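Side-chain contacts in cell division protein FtsZ 1 (Methanocaldococcus jannaschii, PDB 2VAP), which binds GTP, probably hydrolyses it, and is thought to polymerise into the contractile Z ring at the future cell division site: residues N51-L56 with A64-I69; A81-L86 with K116-D121; K260-A265 with A300-A305; I287-M290 with D294-L297. All coordinates share one frame; numbering follows the deposited sequence.

How the contacts relate
Contacts 1 and 2 belong to the GTPase domain and share one parallel sheet: strands 64-70 and 83-86 are neighbours in it, and the contact centres lie 11 Å apart. Contacts 3 and 4, with centres 8 Å apart, sit in the C-terminal domain, where contact 4 falls in the chain between the two segments of contact 3; Arg261 of one and Asp294 of the other form a salt bridge. Contacts 1, 2 and 4 are buried and rest on apolar packing, although a lysine flanks contact 2. Contact 3 is partly exposed, and there a carboxylate and a bridging water join the aliphatic contacts. About 31 Å separates the centres of contacts 1 and 3.

Contact 1 (N51-L56 with A64-I69); sequences NTITRL and AKTVAI
Ile53 carries the apolar packing of helix 46-59 against strand 64-70, using both branches of its side chain. Its CG2 methyl meets Thr66 CB at 3.9 Å, the two side chains sliding past each other in opposite directions, and lies 4.2 Å from Ala68 CB. With CG1 anti to the carbonyl carbon (chi1 -68°), the longer branch takes a separate path to the strand backbone. There CD1 comes to 3.6 Å from Val67 O, an apolar contact with a peptide oxygen, while the Val67 side chain leaves on the other side of the strand. An alanine at Ile53 would lose both the CG2 and the CD1 contacts and would probably open a gap over Thr66 and Val67 O, with the helix held less firmly on the sheet.

Polar bonds serve the surroundings of this packing. Thr52 OG1 bonds to Ala48 O, one turn back in the helix, and the backbone of Val67 pairs with Val42 and Gly44 on strand 40-45. Ile53 also touches Val42, so it spans two strands.

The short axes approach to 8.4 Å and run nearly antiparallel, at 152°, as expected in a beta-alpha-beta crossover. Strand 40-45, helix 46-59 and strand 64-70 form this unit of the Rossmann-like GTPase fold, and the first turn of the helix holds the GTP-binding residues Gly47 and Ala48.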
loop_
_atom_site.group_PDB
_atom_site.type_symbol
_atom_site.label_atom_id
_atom_site.label_comp_id
_atom_site.label_asym_id
_atom_site.label_seq_id
_atom_site.Cartn_x
_atom_site.Cartn_y
_atom_site.Cartn_z
ATOM N N ASN A 51 2.358 -7.644 -11.278
ATOM C CA ASN A 51 3.781 -7.308 -11.258
ATOM C C ASN A 51 4.255 -6.965 -9.847
ATOM O O ASN A 51 5.345 -7.372 -9.434
ATOM C CB ASN A 51 4.072 -6.149 -12.218
ATOM C CG ASN A 51 5.558 -5.934 -12.449
ATOM O OD1 ASN A 51 6.293 -6.866 -12.779
ATOM N ND2 ASN A 51 6.005 -4.696 -12.285
ATOM N N THR A 52 3.422 -6.227 -9.114
ATOM C CA THR A 52 3.690 -5.887 -7.716
ATOM C C THR A 52 3.769 -7.151 -6.853
ATOM O O THR A 52 4.702 -7.307 -6.063
ATOM C CB THR A 52 2.627 -4.903 -7.156
ATOM O OG1 THR A 52 2.614 -3.709 -7.948
ATOM C CG2 THR A 52 2.926 -4.531 -5.707
ATOM N N ILE A 53 2.799 -8.051 -7.024
ATOM C CA ILE A 53 2.763 -9.317 -6.284
ATOM C C ILE A 53 4.011 -10.173 -6.537
ATOM O O ILE A 53 4.600 -10.706 -5.593
ATOM C CB ILE A 53 1.466 -10.128 -6.588
ATOM C CG1 ILE A 53 0.226 -9.414 -6.030
ATOM C CG2 ILE A 53 1.562 -11.560 -6.052
ATOM C CD1 ILE A 53 0.133 -9.344 -4.502
ATOM N N THR A 54 4.406 -10.291 -7.806
ATOM C CA THR A 54 5.597 -11.052 -8.196
ATOM C C THR A 54 6.836 -10.562 -7.446
ATOM O O THR A 54 7.585 -11.364 -6.880
ATOM C CB THR A 54 5.846 -10.979 -9.723
ATOM O OG1 THR A 54 4.729 -11.543 -10.417
ATOM C CG2 THR A 54 7.108 -11.743 -10.116
ATOM N N ARG A 55 7.030 -9.244 -7.438
ATOM C CA ARG A 55 8.167 -8.620 -6.764
ATOM C C ARG A 55 8.137 -8.838 -5.251
ATOM O O ARG A 55 9.178 -9.071 -4.638
ATOM C CB ARG A 55 8.229 -7.124 -7.086
ATOM C CG ARG A 55 8.615 -6.784 -8.529
ATOM C CD ARG A 55 10.108 -6.983 -8.799
ATOM N NE ARG A 55 10.952 -6.234 -7.866
ATOM C CZ ARG A 55 11.353 -4.978 -8.042
ATOM N NH1 ARG A 55 10.995 -4.297 -9.124
ATOM N NH2 ARG A 55 12.117 -4.398 -7.126
ATOM N N LEU A 56 6.944 -8.771 -4.658
ATOM C CA LEU A 56 6.773 -9.022 -3.224
ATOM C C LEU A 56 7.049 -10.481 -2.859
ATOM O O LEU A 56 7.585 -10.768 -1.787
ATOM C CB LEU A 56 5.367 -8.622 -2.758
ATOM C CG LEU A 56 4.969 -7.141 -2.782
ATOM C CD1 LEU A 56 3.472 -6.991 -2.548
ATOM C CD2 LEU A 56 5.759 -6.318 -1.766
ATOM N N ALA A 64 2.808 -12.246 5.262
ATOM C CA ALA A 64 1.655 -11.931 4.420
ATOM C C ALA A 64 1.472 -12.932 3.285
ATOM O O ALA A 64 2.438 -13.324 2.624
ATOM C CB ALA A 64 1.766 -10.516 3.868
ATOM N N LYS A 65 0.223 -13.336 3.075
ATOM C CA LYS A 65 -0.157 -14.172 1.943
ATOM C C LYS A 65 -0.298 -13.290 0.708
ATOM O O LYS A 65 -0.861 -12.197 0.783
ATOM C CB LYS A 65 -1.482 -14.881 2.242
ATOM C CG LYS A 65 -1.948 -15.864 1.174
ATOM C CD LYS A 65 -3.316 -16.429 1.525
ATOM C CE LYS A 65 -3.814 -17.392 0.459
ATOM N NZ LYS A 65 -5.127 -17.988 0.834
ATOM N N THR A 66 0.219 -13.762 -0.425
ATOM C CA THR A 66 0.114 -13.021 -1.682
ATOM C C THR A 66 -0.882 -13.674 -2.634
ATOM O O THR A 66 -0.788 -14.868 -2.927
ATOM C CB THR A 66 1.482 -12.861 -2.388
ATOM O OG1 THR A 66 2.138 -14.133 -2.467
ATOM C CG2 THR A 66 2.367 -11.873 -1.635
ATOM N N VAL A 67 -1.842 -12.879 -3.099
ATOM C CA VAL A 67 -2.851 -13.343 -4.047
ATOM C C VAL A 67 -2.817 -12.467 -5.299
ATOM O O VAL A 67 -2.874 -11.241 -5.211
ATOM C CB VAL A 67 -4.276 -13.340 -3.423
ATOM C CG1 VAL A 67 -5.329 -13.757 -4.451
ATOM C CG2 VAL A 67 -4.336 -14.260 -2.209
ATOM N N ALA A 68 -2.704 -13.107 -6.460
ATOM C CA ALA A 68 -2.745 -12.403 -7.736
ATOM C C ALA A 68 -4.020 -12.761 -8.485
ATOM O O ALA A 68 -4.340 -13.940 -8.653
ATOM C CB ALA A 68 -1.523 -12.742 -8.574
ATOM N N ILE A 69 -4.757 -11.741 -8.914
ATOM C CA ILE A 69 -5.955 -11.952 -9.724
ATOM C C ILE A 69 -5.862 -11.196 -11.048
ATOM O O ILE A 69 -5.314 -10.090 -11.109
ATOM C CB ILE A 69 -7.279 -11.610 -8.969
ATOM C CG1 ILE A 69 -7.475 -10.097 -8.821
ATOM C CG2 ILE A 69 -7.338 -12.328 -7.609
ATOM C CD1 ILE A 69 -8.918 -9.687 -8.559
#

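Contact 2 (A81-L86 with K116-D121); sequences ADKKIL and KAAIQD
Lys83 and Ile85, two residues apart on strand 83-86, at one edge of the sheet, both reach the methyl of Ala118 near the end of helix 112-119. The contact packs this helix onto one face of the parallel sheet of the Rossmann-like GTPase domain. That face also carries Val67 and Ile69 of strand 64-70, both of which touch Ile85; helix 46-59 covers the other.

Before the strand, Asp82 links the segment to its surroundings: OD1 forms a salt bridge with Lys57 and OD2 accepts a bond from the backbone N of Thr66. At Lys83 the chain points its CB toward the helix, and only the first part of the long side chain takes part. CG lies 4.2 Å from Ala118 CB; the bend at chi2 (69°) then carries the following methylenes and NZ away from the alanine, leaving an aliphatic contact at the rim with the amine outside it. Ile85, two residues on, is buried and closes the contact from within.

On the helix side, Ala118 lies in the last turn, where Gln120 N makes a weak bond to Lys116 O as the chain leaves helical geometry. The carbonyl of Ala118 accepts a hydrogen bond from Lys65 NZ of the neighbouring strand, a charge that the helix C-terminus is likely to favour. With CG1 anti to its carbonyl carbon (chi1 -54°) and the chain extended beyond it, Ile85 sets CD1 3.8 Å from Ala118 CB.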
loop_
_atom_site.group_PDB
_atom_site.type_symbol
_atom_site.label_atom_id
_atom_site.label_comp_id
_atom_site.label_asym_id
_atom_site.label_seq_id
_atom_site.Cartn_x
_atom_site.Cartn_y
_atom_site.Cartn_z
ATOM N N ALA A 81 3.092 -15.979 -7.015
ATOM C CA ALA A 81 2.170 -15.720 -5.905
ATOM C C ALA A 81 1.878 -16.989 -5.107
ATOM O O ALA A 81 2.053 -18.100 -5.611
ATOM C CB ALA A 81 0.865 -15.123 -6.431
ATOM N N ASP A 82 1.430 -16.816 -3.864
ATOM C CA ASP A 82 0.951 -17.936 -3.052
ATOM C C ASP A 82 -0.318 -18.534 -3.656
ATOM O O ASP A 82 -0.512 -19.751 -3.636
ATOM C CB ASP A 82 0.677 -17.496 -1.610
ATOM C CG ASP A 82 1.944 -17.150 -0.847
ATOM O OD1 ASP A 82 2.936 -17.903 -0.947
ATOM O OD2 ASP A 82 1.939 -16.129 -0.129
ATOM N N LYS A 83 -1.173 -17.663 -4.192
ATOM C CA LYS A 83 -2.436 -18.068 -4.806
ATOM C C LYS A 83 -2.731 -17.216 -6.039
ATOM O O LYS A 83 -2.586 -15.993 -6.008
ATOM C CB LYS A 83 -3.582 -17.959 -3.788
ATOM C CG LYS A 83 -4.980 -18.276 -4.330
ATOM C CD LYS A 83 -5.150 -19.753 -4.665
ATOM C CE LYS A 83 -6.527 -20.028 -5.246
ATOM N NZ LYS A 83 -6.693 -21.456 -5.635
ATOM N N LYS A 84 -3.134 -17.877 -7.123
ATOM C CA LYS A 84 -3.528 -17.190 -8.352
ATOM C C LYS A 84 -4.990 -17.478 -8.669
ATOM O O LYS A 84 -5.441 -18.621 -8.565
ATOM C CB LYS A 84 -2.654 -17.622 -9.533
ATOM C CG LYS A 84 -1.160 -17.439 -9.327
ATOM C CD LYS A 84 -0.391 -17.932 -10.542
ATOM C CE LYS A 84 1.017 -18.348 -10.171
ATOM N NZ LYS A 84 1.824 -18.680 -11.378
ATOM N N ILE A 85 -5.725 -16.436 -9.049
ATOM C CA ILE A 85 -7.125 -16.582 -9.449
ATOM C C ILE A 85 -7.357 -15.938 -10.812
ATOM O O ILE A 85 -7.175 -14.728 -10.978
ATOM C CB ILE A 85 -8.109 -15.964 -8.413
ATOM C CG1 ILE A 85 -7.871 -16.536 -7.011
ATOM C CG2 ILE A 85 -9.561 -16.197 -8.844
ATOM C CD1 ILE A 85 -8.518 -15.732 -5.891
ATOM N N LEU A 86 -7.754 -16.755 -11.784
ATOM C CA LEU A 86 -8.191 -16.241 -13.074
ATOM C C LEU A 86 -9.663 -15.868 -12.973
ATOM O O LEU A 86 -10.532 -16.739 -12.898
ATOM C CB LEU A 86 -7.966 -17.272 -14.186
ATOM C CG LEU A 86 -8.275 -16.808 -15.613
ATOM C CD1 LEU A 86 -7.229 -15.817 -16.120
ATOM C CD2 LEU A 86 -8.373 -18.001 -16.539
ATOM N N LYS A 116 -13.242 -14.562 -2.223
ATOM C CA LYS A 116 -13.593 -14.664 -0.803
ATOM C C LYS A 116 -12.837 -15.795 -0.105
ATOM O O LYS A 116 -12.317 -15.610 0.997
ATOM C CB LYS A 116 -15.106 -14.850 -0.634
ATOM C CG LYS A 116 -15.590 -14.812 0.813
ATOM C CD LYS A 116 -17.068 -15.148 0.909
ATOM C CE LYS A 116 -17.505 -15.298 2.358
ATOM N NZ LYS A 116 -18.944 -15.664 2.470
ATOM N N ALA A 117 -12.773 -16.954 -0.759
ATOM C CA ALA A 117 -12.095 -18.130 -0.212
ATOM C C ALA A 117 -10.597 -17.907 -0.003
ATOM O O ALA A 117 -10.013 -18.434 0.945
ATOM C CB ALA A 117 -12.333 -19.344 -1.104
ATOM N N ALA A 118 -9.988 -17.116 -0.884
ATOM C CA ALA A 118 -8.551 -16.844 -0.836
ATOM C C ALA A 118 -8.163 -15.858 0.268
ATOM O O ALA A 118 -7.022 -15.866 0.739
ATOM C CB ALA A 118 -8.062 -16.341 -2.186
ATOM N N ILE A 119 -9.109 -15.013 0.670
ATOM C CA ILE A 119 -8.842 -13.985 1.683
ATOM C C ILE A 119 -9.569 -14.236 3.004
ATOM O O ILE A 119 -9.410 -13.477 3.962
ATOM C CB ILE A 119 -9.135 -12.546 1.159
ATOM C CG1 ILE A 119 -10.626 -12.357 0.851
ATOM C CG2 ILE A 119 -8.264 -12.233 -0.058
ATOM C CD1 ILE A 119 -11.054 -10.905 0.699
ATOM N N GLN A 120 -10.352 -15.313 3.044
ATOM C CA GLN A 120 -11.084 -15.724 4.242
ATOM C C GLN A 120 -10.165 -15.804 5.461
ATOM O O GLN A 120 -9.029 -16.274 5.363
ATOM C CB GLN A 120 -11.765 -17.078 4.006
ATOM C CG GLN A 120 -12.841 -17.446 5.030
ATOM C CD GLN A 120 -14.160 -16.732 4.788
ATOM O OE1 GLN A 120 -14.603 -15.929 5.610
ATOM N NE2 GLN A 120 -14.794 -17.022 3.657
ATOM N N ASP A 121 -10.671 -15.327 6.598
ATOM C CA ASP A 121 -9.965 -15.365 7.888
ATOM C C ASP A 121 -8.801 -14.376 8.014
ATOM O O ASP A 121 -8.077 -14.391 9.013
ATOM C CB ASP A 121 -9.509 -16.793 8.242
ATOM C CG ASP A 121 -10.660 -17.787 8.276
ATOM O OD1 ASP A 121 -11.751 -17.437 8.774
ATOM O OD2 ASP A 121 -10.466 -18.929 7.808
#

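Contact 3 (K260-A265 with A300-A305)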
loop_
_atom_site.group_PDB
_atom_site.type_symbol
_atom_site.label_atom_id
_atom_site.label_comp_id
_atom_site.label_asym_id
_atom_site.label_seq_id
_atom_site.Cartn_x
_atom_site.Cartn_y
_atom_site.Cartn_z
ATOM N N LYS A 260 23.975 13.129 9.023
ATOM C CA LYS A 260 22.673 13.349 9.651
ATOM C C LYS A 260 21.589 12.638 8.837
ATOM O O LYS A 260 20.619 13.256 8.389
ATOM C CB LYS A 260 22.378 14.848 9.778
ATOM C CG LYS A 260 23.270 15.579 10.774
ATOM C CD LYS A 260 22.949 17.064 10.820
ATOM C CE LYS A 260 23.833 17.789 11.821
ATOM N NZ LYS A 260 23.526 19.245 11.881
ATOM N N ARG A 261 21.771 11.329 8.664
ATOM C CA ARG A 261 20.926 10.511 7.785
ATOM C C ARG A 261 19.442 10.508 8.159
ATOM O O ARG A 261 18.584 10.596 7.279
ATOM C CB ARG A 261 21.472 9.080 7.670
ATOM C CG ARG A 261 21.664 8.357 8.997
ATOM C CD ARG A 261 22.339 7.008 8.813
ATOM N NE ARG A 261 22.184 6.178 10.006
ATOM C CZ ARG A 261 22.592 4.917 10.117
ATOM N NH1 ARG A 261 22.393 4.260 11.252
ATOM N NH2 ARG A 261 23.197 4.307 9.105
ATOM N N ALA A 262 19.149 10.408 9.455
ATOM C CA ALA A 262 17.768 10.367 9.942
ATOM C C ALA A 262 17.040 11.691 9.719
ATOM O O ALA A 262 15.876 11.704 9.312
ATOM C CB ALA A 262 17.729 9.974 11.414
ATOM N N LYS A 263 17.737 12.796 9.981
ATOM C CA LYS A 263 17.186 14.138 9.804
ATOM C C LYS A 263 16.895 14.434 8.332
ATOM O O LYS A 263 15.854 15.006 8.003
ATOM C CB LYS A 263 18.141 15.188 10.383
ATOM C CG LYS A 263 17.525 16.573 10.565
ATOM C CD LYS A 263 18.541 17.591 11.080
ATOM C CE LYS A 263 19.407 18.160 9.959
ATOM N NZ LYS A 263 18.640 19.041 9.033
ATOM N N GLU A 264 17.817 14.040 7.457
ATOM C CA GLU A 264 17.666 14.265 6.020
ATOM C C GLU A 264 16.606 13.355 5.398
ATOM O O GLU A 264 15.896 13.766 4.479
ATOM C CB GLU A 264 19.005 14.106 5.295
ATOM C CG GLU A 264 19.985 15.249 5.543
ATOM C CD GLU A 264 21.178 15.228 4.602
ATOM O OE1 GLU A 264 20.991 14.971 3.392
ATOM O OE2 GLU A 264 22.308 15.479 5.073
ATOM N N ALA A 265 16.503 12.126 5.904
ATOM C CA ALA A 265 15.510 11.165 5.416
ATOM C C ALA A 265 14.077 11.612 5.703
ATOM O O ALA A 265 13.214 11.534 4.825
ATOM C CB ALA A 265 15.768 9.776 5.992
ATOM N N ALA A 300 15.303 6.916 15.186
ATOM C CA ALA A 300 13.874 6.696 14.962
ATOM C C ALA A 300 13.024 7.749 15.671
ATOM O O ALA A 300 12.083 8.286 15.087
ATOM C CB ALA A 300 13.475 5.293 15.404
ATOM N N ARG A 301 13.373 8.048 16.923
ATOM C CA ARG A 301 12.687 9.075 17.710
ATOM C C ARG A 301 12.776 10.458 17.068
ATOM O O ARG A 301 11.813 11.225 17.107
ATOM C CB ARG A 301 13.239 9.121 19.139
ATOM C CG ARG A 301 12.729 8.004 20.041
ATOM C CD ARG A 301 13.431 8.012 21.394
ATOM N NE ARG A 301 13.094 9.191 22.191
ATOM C CZ ARG A 301 13.585 9.455 23.400
ATOM N NH1 ARG A 301 14.445 8.624 23.977
ATOM N NH2 ARG A 301 13.213 10.556 24.037
ATOM N N GLU A 302 13.933 10.764 16.479
ATOM C CA GLU A 302 14.149 12.029 15.772
ATOM C C GLU A 302 13.191 12.173 14.588
ATOM O O GLU A 302 12.630 13.249 14.363
ATOM C CB GLU A 302 15.606 12.144 15.306
ATOM C CG GLU A 302 15.986 13.513 14.742
ATOM C CD GLU A 302 17.457 13.622 14.363
ATOM O OE1 GLU A 302 18.073 12.592 14.007
ATOM O OE2 GLU A 302 17.998 14.746 14.414
ATOM N N VAL A 303 13.006 11.081 13.846
ATOM C CA VAL A 303 12.081 11.039 12.710
ATOM C C VAL A 303 10.644 11.322 13.161
ATOM O O VAL A 303 9.967 12.182 12.590
ATOM C CB VAL A 303 12.162 9.677 11.957
ATOM C CG1 VAL A 303 11.069 9.561 10.897
ATOM C CG2 VAL A 303 13.538 9.491 11.327
ATOM N N VAL A 304 10.199 10.609 14.195
ATOM C CA VAL A 304 8.835 10.742 14.717
ATOM C C VAL A 304 8.565 12.147 15.266
ATOM O O VAL A 304 7.504 12.721 15.015
ATOM C CB VAL A 304 8.522 9.673 15.798
ATOM C CG1 VAL A 304 7.069 9.767 16.255
ATOM C CG2 VAL A 304 8.809 8.278 15.266
ATOM N N ALA A 305 9.534 12.693 16.001
ATOM C CA ALA A 305 9.423 14.040 16.567
ATOM C C ALA A 305 9.281 15.108 15.482
ATOM O O ALA A 305 8.506 16.056 15.636
ATOM C CB ALA A 305 10.618 14.344 17.462
HETATM O O HOH W 1 20.147 12.575 11.847
#
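The carboxylate of Glu302 turns one face to the first turn of helix 261-270. Lys263 CB and its backbone N lie under that face, OE2 standing 4.1 Å from the CB, while Ala262 CB comes in beside OE1 at 3.7 Å. A water reaches OE1 from the same side, tilted from the carboxylate plane; it donates to OE1 at 3.0 Å and accepts from Lys263 N at 3.1 Å. Through it the amide of Lys263, three residues past the N-cap Lys260, is satisfied by solvent shared with the acid. The amides and dipole at this helix start would probably stabilise the negative charge.

The glutamate gets there fully stretched, its CG anti to the backbone N (chi1 -171°). Lys263 adds little charge pairing: its poorly ordered chain bends at chi3 and chi4, and NZ stays 6.9 Å from Glu302 OE2, too far for a salt bridge. What it gives the acid is the contact of its CB.

Deeper in, the chemistry is aliphatic. Val303 CG2 packs 4.2 Å from Ala262 CB and also meets the peptide oxygen of Ala262, at 3.8 Å. The small alanine probably helps the short helix axes come within 8.9 Å, nearly parallel at 27°.

The pair packs side by side on the mixed sheet of the C-terminal domain. Ala265 and Val303 both touch Val333 on strand 331-338, Ala300 rests on Trp319 of strand 316-323, and an Arg261-Glu299 salt bridge also ties the two helices.

Contact 4 (I287-M290 with D294-L297)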
loop_
_atom_site.group_PDB
_atom_site.type_symbol
_atom_site.label_atom_id
_atom_site.label_comp_id
_atom_site.label_asym_id
_atom_site.label_seq_id
_atom_site.Cartn_x
_atom_site.Cartn_y
_atom_site.Cartn_z
ATOM N N ILE A 287 4.396 5.764 10.470
ATOM C CA ILE A 287 5.808 6.006 10.175
ATOM C C ILE A 287 6.595 4.708 10.288
ATOM O O ILE A 287 6.597 4.066 11.340
ATOM C CB ILE A 287 6.437 7.060 11.131
ATOM C CG1 ILE A 287 5.603 8.345 11.162
ATOM C CG2 ILE A 287 7.887 7.361 10.729
ATOM C CD1 ILE A 287 6.027 9.330 12.238
ATOM N N HIS A 288 7.251 4.323 9.199
ATOM C CA HIS A 288 8.156 3.181 9.217
ATOM C C HIS A 288 9.580 3.661 8.960
ATOM O O HIS A 288 9.910 4.094 7.852
ATOM C CB HIS A 288 7.748 2.133 8.176
ATOM C CG HIS A 288 8.423 0.806 8.354
ATOM N ND1 HIS A 288 7.931 -0.359 7.802
ATOM C CD2 HIS A 288 9.542 0.454 9.032
ATOM C CE1 HIS A 288 8.724 -1.366 8.122
ATOM N NE2 HIS A 288 9.709 -0.900 8.869
ATOM N N VAL A 289 10.410 3.588 9.996
ATOM C CA VAL A 289 11.821 3.946 9.892
ATOM C C VAL A 289 12.626 2.684 9.597
ATOM O O VAL A 289 12.534 1.693 10.322
ATOM C CB VAL A 289 12.345 4.624 11.185
ATOM C CG1 VAL A 289 13.777 5.118 10.998
ATOM C CG2 VAL A 289 11.437 5.780 11.595
ATOM N N MET A 290 13.403 2.726 8.519
ATOM C CA MET A 290 14.213 1.586 8.102
ATOM C C MET A 290 15.676 1.990 8.011
ATOM O O MET A 290 15.995 3.091 7.567
ATOM C CB MET A 290 13.729 1.053 6.753
ATOM C CG MET A 290 12.343 0.422 6.793
ATOM S SD MET A 290 11.524 0.408 5.187
ATOM C CE MET A 290 11.022 2.123 5.037
ATOM N N ASP A 294 23.112 -0.687 12.320
ATOM C CA ASP A 294 23.516 0.350 13.271
ATOM C C ASP A 294 22.441 1.418 13.526
ATOM O O ASP A 294 22.726 2.459 14.123
ATOM C CB ASP A 294 24.844 0.996 12.837
ATOM C CG ASP A 294 24.748 1.726 11.500
ATOM O OD1 ASP A 294 23.693 1.662 10.831
ATOM O OD2 ASP A 294 25.746 2.371 11.115
ATOM N N LEU A 295 21.215 1.153 13.074
ATOM C CA LEU A 295 20.078 2.036 13.344
ATOM C C LEU A 295 19.806 2.102 14.844
ATOM O O LEU A 295 19.784 1.075 15.526
ATOM C CB LEU A 295 18.825 1.558 12.593
ATOM C CG LEU A 295 17.514 2.341 12.756
ATOM C CD1 LEU A 295 17.563 3.683 12.032
ATOM C CD2 LEU A 295 16.335 1.515 12.266
ATOM N N THR A 296 19.611 3.316 15.354
ATOM C CA THR A 296 19.359 3.522 16.778
ATOM C C THR A 296 17.932 3.995 17.040
ATOM O O THR A 296 17.280 4.557 16.153
ATOM C CB THR A 296 20.343 4.542 17.400
ATOM O OG1 THR A 296 20.125 5.838 16.824
ATOM C CG2 THR A 296 21.790 4.116 17.174
ATOM N N LEU A 297 17.462 3.765 18.265
ATOM C CA LEU A 297 16.170 4.275 18.721
ATOM C C LEU A 297 16.141 5.804 18.681
ATOM O O LEU A 297 15.109 6.402 18.374
ATOM C CB LEU A 297 15.863 3.769 20.137
ATOM C CG LEU A 297 14.555 4.191 20.817
ATOM C CD1 LEU A 297 13.342 3.585 20.127
ATOM C CD2 LEU A 297 14.571 3.816 22.290
#
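Leu295 reaches back from the connection after strand 284-291 to pack on Val289 and the backbone of Met290. Its CB points toward the strand, and with CG anti to the backbone N (chi1 179°) the side chain runs on in that direction. CB makes no close contact, and CG stays 5.0 Å from Val289 CG1; the two methyls do the touching. CD1 meets Val289 CG1 at 4.2 Å, the valine and leucine side chains crossing at a slant, while CD2 lies 4.3 Å from the carbonyl carbon Met290 C.

The Met290 side chain leaves on the other face of the strand, where its SD stands 4.2 Å above the plane of the His288 ring, over the centre. That ring is gripped at both nitrogens, ND1 by Gly221 O and NE2 by Thr322 OG1, so its rotation is fixed.

Just past Leu295, Thr296 occupies the N-cap of helix 297-310, its OG1 accepting from Glu299 N. Leu295 packs the strand-to-helix connection onto the sheet: it also touches Val331 on strand 331-338 and Leu231 in a loop, while Val289 packs against Val303 of the helix and its backbone pairs with Gly320 and Thr322 of strand 316-323.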